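Side-chain contacts in succinate-semialdehyde dehydrogenase (Streptococcus pyogenes MGAS1882, PDB 4OGD), which probably catalyses the oxidation of succinate semialdehyde to succinate, using NADP+ as cofactor: residues A[369-374]-A[378-383]; A[27-32]-A[151-156]; A[282-287]-A[328-333]. One frame throughout, in Å; residues are numbered along the deposited sequence.

Followed from the N terminus, the three contacts close loops strictly in series, with no nesting and no crossing. Contact 2 comes first and spans 118 residues, bringing helix 22-41 onto strand 152-155 of the six-stranded sheet. Contact 3 then closes a loop of 40 residues between helix 276-288 and the edge strand 327-330, and contact 1 spans just three helical residues, where strand 365-371 passes into helix 374-382. Contacts 1 and 3 both reach the seven-stranded sheet, their nearest atoms about 8 Å apart. Contact 2 belongs to the other sheet, its centre 46 Å from each of the others, on the opposite side of the chain's centre.

Contact 1. Residues A[369-374]-A[378-383]; sequences YKVSSE and IEVAND
The N-H of Ile378 donates to the carbonyl O of Glu374, Ile378 N to Glu374 O 3.1 Å, in the first turn of the helix that follows strand 365-371. This is the strand-to-helix half of a beta-alpha-beta crossover, leading on to the parallel strand 391-393. The bond is fairly straight, 158° at the hydrogen, with the donor tilted 24° from the carbonyl plane. Ile378 also lays its own side chain beside the same oxygen: with CG1 beside the backbone N (chi1 -67°), that branch comes to 3.5 Å from Glu374 O. Just before the helix, Ser373 is the N-cap, its OG taking the N-H of Glu376.

Further along, Val380 points back at the strand and divides its two methyls between two residues on it. Its CG1, anti to the backbone N, meets Tyr369 CD1 obliquely at 3.9 Å, while Val380 CG2 reaches Val371 CG1 at 3.8 Å. The valine thus straddles two alternate strand residues whose side chains share one face of the sheet, where Ile270 of the adjoining strand also packs. Tyr369 sends its hydroxyl to the carbonyl of Tyr357, and the Glu374 carboxylate bonds to His399. Below that carboxylate the glutamate stem still brushes the isoleucine, with Glu374 CG 4.3 Å from Ile378 CD1.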
ATOM      1  N   TYR A 369      -4.105  33.721  -1.687  1.00  7.43           N
ATOM      2  CA  TYR A 369      -5.043  33.562  -0.577  1.00  8.10           C
ATOM      3  C   TYR A 369      -4.600  34.457   0.571  1.00 11.38           C
ATOM      4  O   TYR A 369      -3.528  34.241   1.142  1.00 11.52           O
ATOM      5  CB  TYR A 369      -5.043  32.113  -0.079  1.00  6.06           C
ATOM      6  CG  TYR A 369      -5.697  31.102  -0.998  1.00  7.89           C
ATOM      7  CD1 TYR A 369      -6.802  30.374  -0.579  1.00 13.07           C
ATOM      8  CD2 TYR A 369      -5.197  30.860  -2.273  1.00  9.08           C
ATOM      9  CE1 TYR A 369      -7.401  29.442  -1.403  1.00 12.27           C
ATOM     10  CE2 TYR A 369      -5.791  29.926  -3.117  1.00  9.93           C
ATOM     11  CZ  TYR A 369      -6.895  29.221  -2.676  1.00  9.88           C
ATOM     12  OH  TYR A 369      -7.491  28.275  -3.492  1.00 11.46           O
ATOM     13  N   LYS A 370      -5.414  35.453   0.926  1.00 10.50           N
ATOM     14  CA  LYS A 370      -5.054  36.336   2.037  1.00  9.55           C
ATOM     15  C   LYS A 370      -5.547  35.772   3.365  1.00  9.17           C
ATOM     16  O   LYS A 370      -6.688  35.331   3.466  1.00 12.40           O
ATOM     17  CB  LYS A 370      -5.627  37.740   1.832  1.00 11.75           C
ATOM     18  CG  LYS A 370      -5.146  38.749   2.875  1.00 11.42           C
ATOM     19  CD  LYS A 370      -5.755  40.138   2.642  1.00 15.81           C
ATOM     20  CE  LYS A 370      -7.226  40.169   3.031  1.00 14.20           C
ATOM     21  NZ  LYS A 370      -7.410  40.320   4.509  1.00 15.29           N
ATOM     22  N   VAL A 371      -4.676  35.750   4.370  1.00  8.53           N
ATOM     23  CA  VAL A 371      -5.082  35.314   5.711  1.00  9.25           C
ATOM     24  C   VAL A 371      -4.697  36.337   6.784  1.00 10.22           C
ATOM     25  O   VAL A 371      -3.890  37.240   6.534  1.00  9.86           O
ATOM     26  CB  VAL A 371      -4.515  33.914   6.064  1.00 10.94           C
ATOM     27  CG1 VAL A 371      -5.023  32.897   5.066  1.00  9.93           C
ATOM     28  CG2 VAL A 371      -2.988  33.918   6.102  1.00  9.31           C
ATOM     29  N   SER A 372      -5.278  36.201   7.974  1.00  9.55           N
ATOM     30  CA  SER A 372      -5.085  37.203   9.022  1.00  9.44           C
ATOM     31  C   SER A 372      -4.038  36.843  10.065  1.00 10.92           C
ATOM     32  O   SER A 372      -3.700  37.667  10.922  1.00 11.11           O
ATOM     33  CB  SER A 372      -6.417  37.521   9.715  1.00 10.85           C
ATOM     34  OG  SER A 372      -7.253  38.275   8.859  1.00 12.80           O
ATOM     35  N   SER A 373      -3.511  35.627   9.997  1.00 11.12           N
ATOM     36  CA  SER A 373      -2.645  35.136  11.060  1.00  8.65           C
ATOM     37  C   SER A 373      -1.939  33.879  10.586  1.00  9.74           C
ATOM     38  O   SER A 373      -2.334  33.279   9.590  1.00 10.36           O
ATOM     39  CB  SER A 373      -3.469  34.820  12.306  1.00 10.08           C
ATOM     40  OG  SER A 373      -4.409  33.787  12.039  1.00 11.56           O
ATOM     41  N   GLU A 374      -0.896  33.485  11.305  1.00 11.26           N
ATOM     42  CA  GLU A 374      -0.192  32.254  10.993  1.00  9.89           C
ATOM     43  C   GLU A 374      -1.086  31.055  11.265  1.00 11.02           C
ATOM     44  O   GLU A 374      -1.062  30.059  10.526  1.00  8.73           O
ATOM     45  CB  GLU A 374       1.072  32.155  11.833  1.00  9.01           C
ATOM     46  CG  GLU A 374       1.885  30.899  11.560  1.00 10.84           C
ATOM     47  CD  GLU A 374       3.221  30.945  12.248  1.00 13.34           C
ATOM     48  OE1 GLU A 374       4.048  31.798  11.867  1.00 16.87           O
ATOM     49  OE2 GLU A 374       3.425  30.159  13.193  1.00 14.73           O
ATOM     50  N   ILE A 378      -2.158  28.160   8.375  1.00  9.01           N
ATOM     51  CA  ILE A 378      -2.108  26.704   8.531  1.00  8.11           C
ATOM     52  C   ILE A 378      -3.475  26.070   8.282  1.00  8.71           C
ATOM     53  O   ILE A 378      -3.587  25.084   7.555  1.00  8.61           O
ATOM     54  CB  ILE A 378      -1.579  26.323   9.926  1.00  8.32           C
ATOM     55  CG1 ILE A 378      -0.108  26.742  10.054  1.00  8.62           C
ATOM     56  CG2 ILE A 378      -1.748  24.817  10.190  1.00  8.09           C
ATOM     57  CD1 ILE A 378       0.375  26.857  11.477  1.00  7.74           C
ATOM     58  N   GLU A 379      -4.513  26.655   8.873  1.00  9.44           N
ATOM     59  CA  GLU A 379      -5.894  26.216   8.653  1.00 10.77           C
ATOM     60  C   GLU A 379      -6.262  26.185   7.165  1.00  9.56           C
ATOM     61  O   GLU A 379      -6.804  25.189   6.667  1.00 11.07           O
ATOM     62  CB  GLU A 379      -6.856  27.144   9.403  1.00 13.30           C
ATOM     63  CG  GLU A 379      -8.328  26.740   9.313  1.00 16.45           C
ATOM     64  CD  GLU A 379      -8.668  25.580  10.226  1.00 19.09           C
ATOM     65  OE1 GLU A 379      -7.945  25.382  11.228  1.00 22.88           O
ATOM     66  OE2 GLU A 379      -9.657  24.868   9.947  1.00 21.24           O
ATOM     67  N   VAL A 380      -5.960  27.272   6.455  1.00  9.88           N
ATOM     68  CA  VAL A 380      -6.237  27.336   5.021  1.00  7.78           C
ATOM     69  C   VAL A 380      -5.380  26.322   4.254  1.00  9.48           C
ATOM     70  O   VAL A 380      -5.881  25.604   3.396  1.00  7.89           O
ATOM     71  CB  VAL A 380      -6.051  28.764   4.461  1.00  8.74           C
ATOM     72  CG1 VAL A 380      -6.196  28.773   2.953  1.00  9.46           C
ATOM     73  CG2 VAL A 380      -7.078  29.695   5.080  1.00  9.16           C
ATOM     74  N   ALA A 381      -4.100  26.239   4.595  1.00  9.81           N
ATOM     75  CA  ALA A 381      -3.222  25.256   3.965  1.00  8.74           C
ATOM     76  C   ALA A 381      -3.791  23.840   4.062  1.00  8.26           C
ATOM     77  O   ALA A 381      -3.729  23.068   3.094  1.00  8.74           O
ATOM     78  CB  ALA A 381      -1.819  25.322   4.580  1.00  8.59           C
ATOM     79  N   ASN A 382      -4.370  23.514   5.220  1.00  7.72           N
ATOM     80  CA  ASN A 382      -4.862  22.160   5.470  1.00  8.35           C
ATOM     81  C   ASN A 382      -6.301  21.946   5.038  1.00 10.03           C
ATOM     82  O   ASN A 382      -6.773  20.805   5.010  1.00  8.29           O
ATOM     83  CB  ASN A 382      -4.696  21.786   6.945  1.00  9.48           C
ATOM     84  CG  ASN A 382      -3.248  21.623   7.333  1.00  7.42           C
ATOM     85  OD1 ASN A 382      -2.396  21.427   6.471  1.00  9.36           O
ATOM     86  ND2 ASN A 382      -2.957  21.687   8.634  1.00  8.67           N
ATOM     87  N   ASP A 383      -7.001  23.036   4.719  1.00  9.29           N
ATOM     88  CA  ASP A 383      -8.361  22.928   4.207  1.00  9.20           C
ATOM     89  C   ASP A 383      -8.279  22.618   2.720  1.00  9.61           C
ATOM     90  O   ASP A 383      -8.522  23.476   1.872  1.00  9.66           O
ATOM     91  CB  ASP A 383      -9.155  24.212   4.465  1.00  8.71           C
ATOM     92  CG  ASP A 383     -10.607  24.104   4.034  1.00 10.25           C
ATOM     93  OD1 ASP A 383     -11.148  22.975   4.022  1.00 11.16           O
ATOM     94  OD2 ASP A 383     -11.214  25.157   3.715  1.00 12.47           O
TER

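Contact 2. Residues A[27-32]-A[151-156]; sequences DVLERA and PMVLKH
Val153 lays its CG1 methyl against two successive residues of helix 22-41, Val28 and Leu29. Val28 CG1 lies 3.9 Å from Val153 CG1, the two valine side chains running antiparallel alongside one another, whereas the Leu29 side chain lies roughly perpendicular to Val153 and touches more loosely, Leu29 CD2 to Val153 CG1 4.2 Å. The methyl that does this work stands anti to its own carbonyl carbon (chi1 -64°). One turn on from Val28, Ala32 rests on Pro151, just ahead of the strand, with Ala32 CB 4.0 Å from Pro151 CB. The pyrrolidine ring also presses on the helix backbone, since Pro151 CG is only 3.2 Å from Ala32 O.

The arrangement is a helix laid on one face of the parallel part of a Rossmann-type sheet, consistent with the nucleotide-binding domain of an aldehyde dehydrogenase. Val124 of strand 124-128 touches both Ala32 and Val153; the helix therefore spans three neighbouring strands, 124-128, 152-155 and 181-183, with Val28 also resting on Thr182. No hydrogen bond or salt bridge spans the two segments, which implies that shape and the burial of small aliphatic groups hold them together.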
ATOM      1  N   ASP A  27       1.455 -12.028 -25.276  1.00 13.32           N
ATOM      2  CA  ASP A  27       2.845 -12.423 -25.481  1.00 11.48           C
ATOM      3  C   ASP A  27       3.802 -11.630 -24.584  1.00 11.27           C
ATOM      4  O   ASP A  27       4.726 -12.199 -23.993  1.00 11.38           O
ATOM      5  CB  ASP A  27       3.234 -12.305 -26.957  1.00 13.62           C
ATOM      6  CG  ASP A  27       2.490 -13.298 -27.837  1.00 17.02           C
ATOM      7  OD1 ASP A  27       1.887 -14.246 -27.295  1.00 17.65           O
ATOM      8  OD2 ASP A  27       2.521 -13.133 -29.074  1.00 21.00           O
ATOM      9  N   VAL A  28       3.565 -10.327 -24.475  1.00 10.13           N
ATOM     10  CA  VAL A  28       4.364  -9.467 -23.601  1.00  9.89           C
ATOM     11  C   VAL A  28       4.247  -9.861 -22.129  1.00 10.44           C
ATOM     12  O   VAL A  28       5.254  -9.917 -21.419  1.00  8.53           O
ATOM     13  CB  VAL A  28       4.007  -7.969 -23.804  1.00  9.81           C
ATOM     14  CG1 VAL A  28       4.613  -7.112 -22.701  1.00  9.04           C
ATOM     15  CG2 VAL A  28       4.503  -7.498 -25.157  1.00 10.71           C
ATOM     16  N   LEU A  29       3.034 -10.149 -21.665  1.00 10.58           N
ATOM     17  CA  LEU A  29       2.875 -10.556 -20.270  1.00  9.93           C
ATOM     18  C   LEU A  29       3.568 -11.879 -19.980  1.00 10.02           C
ATOM     19  O   LEU A  29       4.190 -12.043 -18.926  1.00 10.88           O
ATOM     20  CB  LEU A  29       1.399 -10.620 -19.867  1.00  9.86           C
ATOM     21  CG  LEU A  29       0.657  -9.281 -19.873  1.00 12.94           C
ATOM     22  CD1 LEU A  29      -0.783  -9.484 -19.420  1.00 13.33           C
ATOM     23  CD2 LEU A  29       1.352  -8.255 -18.981  1.00 13.93           C
ATOM     24  N   GLU A  30       3.477 -12.826 -20.912  1.00  8.85           N
ATOM     25  CA  GLU A  30       4.146 -14.106 -20.709  1.00 10.76           C
ATOM     26  C   GLU A  30       5.659 -13.930 -20.658  1.00 10.10           C
ATOM     27  O   GLU A  30       6.326 -14.494 -19.790  1.00 10.54           O
ATOM     28  CB  GLU A  30       3.750 -15.122 -21.785  1.00 11.34           C
ATOM     29  CG  GLU A  30       4.341 -16.519 -21.559  1.00 15.31           C
ATOM     30  CD  GLU A  30       3.804 -17.231 -20.316  1.00 19.88           C
ATOM     31  OE1 GLU A  30       2.942 -16.683 -19.578  1.00 17.42           O
ATOM     32  OE2 GLU A  30       4.253 -18.370 -20.073  1.00 18.36           O
ATOM     33  N   ARG A  31       6.196 -13.128 -21.574  1.00  9.00           N
ATOM     34  CA  ARG A  31       7.634 -12.875 -21.602  1.00  9.73           C
ATOM     35  C   ARG A  31       8.080 -12.240 -20.294  1.00  9.71           C
ATOM     36  O   ARG A  31       9.120 -12.589 -19.744  1.00  9.01           O
ATOM     37  CB  ARG A  31       8.009 -11.961 -22.772  1.00  8.16           C
ATOM     38  CG  ARG A  31       9.499 -11.642 -22.843  1.00 11.99           C
ATOM     39  CD  ARG A  31       9.816 -10.745 -24.031  1.00 10.34           C
ATOM     40  NE  ARG A  31       9.223  -9.415 -23.899  1.00  9.22           N
ATOM     41  CZ  ARG A  31       9.276  -8.478 -24.841  1.00 10.85           C
ATOM     42  NH1 ARG A  31       9.886  -8.728 -25.996  1.00 14.43           N
ATOM     43  NH2 ARG A  31       8.711  -7.288 -24.647  1.00 10.43           N
ATOM     44  N   ALA A  32       7.277 -11.309 -19.793  1.00  8.65           N
ATOM     45  CA  ALA A  32       7.613 -10.620 -18.554  1.00 10.63           C
ATOM     46  C   ALA A  32       7.568 -11.577 -17.361  1.00  8.63           C
ATOM     47  O   ALA A  32       8.436 -11.535 -16.484  1.00  8.61           O
ATOM     48  CB  ALA A  32       6.682  -9.423 -18.338  1.00  7.66           C
ATOM     49  N   PRO A 151       9.914  -7.369 -13.531  1.00  6.16           N
ATOM     50  CA  PRO A 151       9.746  -6.827 -14.887  1.00  6.48           C
ATOM     51  C   PRO A 151       8.568  -5.849 -14.918  1.00  6.39           C
ATOM     52  O   PRO A 151       7.636  -5.981 -14.113  1.00  8.50           O
ATOM     53  CB  PRO A 151       9.434  -8.077 -15.731  1.00  7.75           C
ATOM     54  CG  PRO A 151      10.005  -9.235 -14.934  1.00  7.31           C
ATOM     55  CD  PRO A 151       9.714  -8.832 -13.495  1.00  6.23           C
ATOM     56  N   MET A 152       8.606  -4.873 -15.820  1.00  6.75           N
ATOM     57  CA  MET A 152       7.595  -3.825 -15.837  1.00  6.22           C
ATOM     58  C   MET A 152       6.908  -3.746 -17.199  1.00  6.61           C
ATOM     59  O   MET A 152       7.533  -3.959 -18.252  1.00  8.38           O
ATOM     60  CB  MET A 152       8.261  -2.488 -15.487  1.00  7.81           C
ATOM     61  CG  MET A 152       7.371  -1.259 -15.567  1.00  7.84           C
ATOM     62  SD  MET A 152       8.138   0.138 -14.701  1.00 10.72           S
ATOM     63  CE  MET A 152       7.921  -0.413 -13.013  1.00  9.41           C
ATOM     64  N   VAL A 153       5.612  -3.470 -17.181  1.00  5.44           N
ATOM     65  CA  VAL A 153       4.902  -3.095 -18.401  1.00  6.57           C
ATOM     66  C   VAL A 153       4.353  -1.697 -18.172  1.00  8.42           C
ATOM     67  O   VAL A 153       3.916  -1.358 -17.059  1.00  6.83           O
ATOM     68  CB  VAL A 153       3.800  -4.111 -18.800  1.00  6.55           C
ATOM     69  CG1 VAL A 153       4.432  -5.459 -19.142  1.00  7.46           C
ATOM     70  CG2 VAL A 153       2.774  -4.283 -17.683  1.00  8.91           C
ATOM     71  N   LEU A 154       4.418  -0.876 -19.220  1.00  7.62           N
ATOM     72  CA  LEU A 154       4.155   0.558 -19.110  1.00  7.02           C
ATOM     73  C   LEU A 154       2.980   1.004 -19.960  1.00  9.13           C
ATOM     74  O   LEU A 154       2.961   0.785 -21.176  1.00  8.87           O
ATOM     75  CB  LEU A 154       5.393   1.333 -19.553  1.00  8.32           C
ATOM     76  CG  LEU A 154       5.211   2.840 -19.757  1.00  7.06           C
ATOM     77  CD1 LEU A 154       4.938   3.523 -18.415  1.00  8.19           C
ATOM     78  CD2 LEU A 154       6.445   3.436 -20.423  1.00  9.39           C
ATOM     79  N   LYS A 155       1.996   1.626 -19.324  1.00  7.61           N
ATOM     80  CA  LYS A 155       0.960   2.328 -20.060  1.00  8.77           C
ATOM     81  C   LYS A 155       1.192   3.819 -19.853  1.00  9.72           C
ATOM     82  O   LYS A 155       1.023   4.335 -18.748  1.00  8.72           O
ATOM     83  CB  LYS A 155      -0.424   1.900 -19.569  1.00 10.34           C
ATOM     84  CG  LYS A 155      -1.539   2.185 -20.564  1.00 20.85           C
ATOM     85  CD  LYS A 155      -2.186   3.509 -20.278  1.00 21.21           C
ATOM     86  CE  LYS A 155      -3.137   3.912 -21.405  1.00 18.73           C
ATOM     87  NZ  LYS A 155      -2.744   5.240 -21.963  1.00 16.44           N
ATOM     88  N   HIS A 156       1.609   4.500 -20.915  1.00  7.24           N
ATOM     89  CA  HIS A 156       1.924   5.919 -20.846  1.00  8.75           C
ATOM     90  C   HIS A 156       0.780   6.761 -21.395  1.00 10.00           C
ATOM     91  O   HIS A 156      -0.177   6.231 -21.950  1.00 11.30           O
ATOM     92  CB  HIS A 156       3.220   6.204 -21.623  1.00  8.22           C
ATOM     93  CG  HIS A 156       4.106   7.220 -20.967  1.00 10.83           C
ATOM     94  ND1 HIS A 156       3.618   8.355 -20.359  1.00 12.44           N
ATOM     95  CD2 HIS A 156       5.451   7.258 -20.809  1.00 10.47           C
ATOM     96  CE1 HIS A 156       4.622   9.048 -19.851  1.00 13.22           C
ATOM     97  NE2 HIS A 156       5.747   8.408 -20.115  1.00 11.49           N
TER

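Contact 3. Residues A[282-287]-A[328-333]; sequences LLTKVF and LVYGGE
Val329 and Tyr330, although consecutive on an edge strand, both point CB toward helix 276-288 and both touch Thr284. Val329 CG1 meets the hydroxyl side of the threonine, 3.8 Å from Thr284 OG1, while the methyl branch turns to the tyrosine, Thr284 CG2 to Tyr330 CD1 4.0 Å. The threonine oxygen stays within its own helix, bonded to the carbonyl of Lys280.

A classic beta bulge accounts for the shared direction: Val329 and Tyr330 both face Ile346 of the antiparallel neighbouring strand. Helix 276-288 lies over this margin of the seven-stranded sheet, and its segment runs at 54° to the strand segment. With CG anti to the backbone N (chi1 171°), the Tyr330 ring extends along the helix surface from Thr284 to Phe287. Phe287 offers its CB, 4.0 Å from Tyr330 CE2, and approaches obliquely from the same side of the ring as the threonine methyl; its own ring leads away, and the Phe287 side chain also touches Ile346 and Pro344. At the far end a water sits in the tyrosine ring plane, its O 2.5 Å from Tyr330 OH, a short hydrogen bond. The same water donates to the helix backbone, its O 2.8 Å from Phe287 O.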
ATOM      1  N   LEU A 282       4.511  41.917  -6.289  1.00 13.16           N
ATOM      2  CA  LEU A 282       5.694  41.113  -6.555  1.00 13.37           C
ATOM      3  C   LEU A 282       5.396  39.982  -7.536  1.00 15.21           C
ATOM      4  O   LEU A 282       6.144  39.773  -8.495  1.00 13.16           O
ATOM      5  CB  LEU A 282       6.271  40.549  -5.258  1.00 12.29           C
ATOM      6  CG  LEU A 282       7.528  39.697  -5.426  1.00 11.64           C
ATOM      7  CD1 LEU A 282       8.635  40.532  -6.044  1.00 17.19           C
ATOM      8  CD2 LEU A 282       7.975  39.142  -4.092  1.00 13.69           C
ATOM      9  N   LEU A 283       4.308  39.249  -7.303  1.00 11.58           N
ATOM     10  CA  LEU A 283       3.965  38.132  -8.184  1.00 14.82           C
ATOM     11  C   LEU A 283       3.620  38.636  -9.591  1.00 13.20           C
ATOM     12  O   LEU A 283       3.960  38.005 -10.597  1.00 14.09           O
ATOM     13  CB  LEU A 283       2.818  37.299  -7.596  1.00 11.79           C
ATOM     14  CG  LEU A 283       2.571  35.954  -8.293  1.00 10.85           C
ATOM     15  CD1 LEU A 283       3.736  35.008  -8.044  1.00 11.75           C
ATOM     16  CD2 LEU A 283       1.268  35.312  -7.825  1.00 12.66           C
ATOM     17  N   THR A 284       2.968  39.793  -9.655  1.00 12.96           N
ATOM     18  CA  THR A 284       2.683  40.439 -10.933  1.00 13.86           C
ATOM     19  C   THR A 284       3.970  40.784 -11.684  1.00 14.52           C
ATOM     20  O   THR A 284       4.095  40.519 -12.885  1.00 13.26           O
ATOM     21  CB  THR A 284       1.834  41.706 -10.729  1.00 13.50           C
ATOM     22  OG1 THR A 284       0.557  41.335 -10.183  1.00 13.03           O
ATOM     23  CG2 THR A 284       1.622  42.426 -12.062  1.00 15.61           C
ATOM     24  N   LYS A 285       4.929  41.358 -10.965  1.00 13.42           N
ATOM     25  CA  LYS A 285       6.226  41.706 -11.542  1.00 11.18           C
ATOM     26  C   LYS A 285       6.903  40.477 -12.133  1.00 11.85           C
ATOM     27  O   LYS A 285       7.391  40.496 -13.266  1.00 15.64           O
ATOM     28  CB  LYS A 285       7.124  42.318 -10.468  1.00 14.17           C
ATOM     29  CG  LYS A 285       8.546  42.622 -10.934  1.00 16.66           C
ATOM     30  CD  LYS A 285       9.429  42.986  -9.753  1.00 15.34           C
ATOM     31  CE  LYS A 285      10.842  43.325 -10.176  1.00 23.85           C
ATOM     32  NZ  LYS A 285      11.727  43.433  -8.985  1.00 23.63           N
ATOM     33  N   VAL A 286       6.910  39.395 -11.364  1.00 12.94           N
ATOM     34  CA  VAL A 286       7.558  38.155 -11.787  1.00 12.56           C
ATOM     35  C   VAL A 286       6.870  37.536 -13.008  1.00 13.30           C
ATOM     36  O   VAL A 286       7.524  37.115 -13.965  1.00 12.81           O
ATOM     37  CB  VAL A 286       7.587  37.142 -10.616  1.00 11.54           C
ATOM     38  CG1 VAL A 286       7.923  35.740 -11.111  1.00 13.04           C
ATOM     39  CG2 VAL A 286       8.586  37.586  -9.547  1.00 13.68           C
ATOM     40  N   PHE A 287       5.543  37.489 -12.966  1.00 12.89           N
ATOM     41  CA  PHE A 287       4.753  36.925 -14.049  1.00 12.09           C
ATOM     42  C   PHE A 287       4.908  37.721 -15.346  1.00 14.36           C
ATOM     43  O   PHE A 287       4.833  37.155 -16.438  1.00 14.12           O
ATOM     44  CB  PHE A 287       3.280  36.812 -13.626  1.00 12.12           C
ATOM     45  CG  PHE A 287       2.946  35.514 -12.917  1.00 12.80           C
ATOM     46  CD1 PHE A 287       3.827  34.956 -12.001  1.00 12.84           C
ATOM     47  CD2 PHE A 287       1.754  34.862 -13.179  1.00 12.42           C
ATOM     48  CE1 PHE A 287       3.514  33.754 -11.352  1.00 10.87           C
ATOM     49  CE2 PHE A 287       1.430  33.664 -12.538  1.00 11.44           C
ATOM     50  CZ  PHE A 287       2.311  33.116 -11.629  1.00 10.16           C
ATOM     51  N   LEU A 328      -9.537  39.154 -11.006  1.00 16.43           N
ATOM     52  CA  LEU A 328      -8.457  39.017 -11.979  1.00 16.02           C
ATOM     53  C   LEU A 328      -7.387  40.054 -11.677  1.00 19.19           C
ATOM     54  O   LEU A 328      -7.574  41.251 -11.914  1.00 19.01           O
ATOM     55  CB  LEU A 328      -8.963  39.162 -13.418  1.00 16.38           C
ATOM     56  CG  LEU A 328      -7.904  38.921 -14.507  1.00 18.55           C
ATOM     57  CD1 LEU A 328      -7.347  37.504 -14.437  1.00 18.25           C
ATOM     58  CD2 LEU A 328      -8.468  39.184 -15.893  1.00 14.36           C
ATOM     59  N   VAL A 329      -6.271  39.587 -11.133  1.00 15.38           N
ATOM     60  CA  VAL A 329      -5.182  40.461 -10.715  1.00 14.46           C
ATOM     61  C   VAL A 329      -4.261  40.796 -11.882  1.00 15.66           C
ATOM     62  O   VAL A 329      -3.824  41.940 -12.042  1.00 16.66           O
ATOM     63  CB  VAL A 329      -4.373  39.813  -9.572  1.00 14.90           C
ATOM     64  CG1 VAL A 329      -3.095  40.584  -9.295  1.00 13.63           C
ATOM     65  CG2 VAL A 329      -5.224  39.700  -8.307  1.00 15.22           C
ATOM     66  N   TYR A 330      -3.971  39.794 -12.702  1.00 12.98           N
ATOM     67  CA  TYR A 330      -3.066  39.979 -13.833  1.00 13.91           C
ATOM     68  C   TYR A 330      -3.327  38.955 -14.924  1.00 16.24           C
ATOM     69  O   TYR A 330      -3.673  37.811 -14.636  1.00 14.40           O
ATOM     70  CB  TYR A 330      -1.603  39.883 -13.386  1.00 14.80           C
ATOM     71  CG  TYR A 330      -0.647  39.860 -14.558  1.00 13.76           C
ATOM     72  CD1 TYR A 330      -0.310  41.033 -15.219  1.00 16.85           C
ATOM     73  CD2 TYR A 330      -0.107  38.662 -15.023  1.00 14.73           C
ATOM     74  CE1 TYR A 330       0.542  41.021 -16.294  1.00 18.73           C
ATOM     75  CE2 TYR A 330       0.744  38.639 -16.103  1.00 15.32           C
ATOM     76  CZ  TYR A 330       1.067  39.821 -16.731  1.00 15.24           C
ATOM     77  OH  TYR A 330       1.920  39.808 -17.805  1.00 16.18           O
ATOM     78  N   GLY A 331      -3.160  39.368 -16.178  1.00 15.75           N
ATOM     79  CA  GLY A 331      -3.195  38.442 -17.292  1.00 15.72           C
ATOM     80  C   GLY A 331      -4.595  38.057 -17.715  1.00 18.85           C
ATOM     81  O   GLY A 331      -5.499  38.898 -17.772  1.00 16.21           O
ATOM     82  N   GLY A 332      -4.773  36.779 -18.031  1.00 15.48           N
ATOM     83  CA  GLY A 332      -6.069  36.273 -18.437  1.00 18.30           C
ATOM     84  C   GLY A 332      -6.456  36.659 -19.852  1.00 19.05           C
ATOM     85  O   GLY A 332      -7.595  36.451 -20.264  1.00 24.20           O
ATOM     86  N   GLU A 333      -5.514  37.224 -20.600  1.00 17.82           N
ATOM     87  CA  GLU A 333      -5.774  37.615 -21.979  1.00 21.35           C
ATOM     88  C   GLU A 333      -5.292  36.529 -22.920  1.00 19.17           C
ATOM     89  O   GLU A 333      -4.300  35.862 -22.643  1.00 19.06           O
ATOM     90  CB  GLU A 333      -5.035  38.907 -22.320  1.00 21.94           C
ATOM     91  CG  GLU A 333      -5.179  40.013 -21.298  1.00 28.52           C
ATOM     92  CD  GLU A 333      -4.123  41.083 -21.482  1.00 36.05           C
ATOM     93  OE1 GLU A 333      -3.414  41.399 -20.501  1.00 38.63           O
ATOM     94  OE2 GLU A 333      -3.992  41.599 -22.612  1.00 38.41           O
TER
HETATM   95  O   HOH W   1       3.029  37.624 -18.478  1.00 15.40           O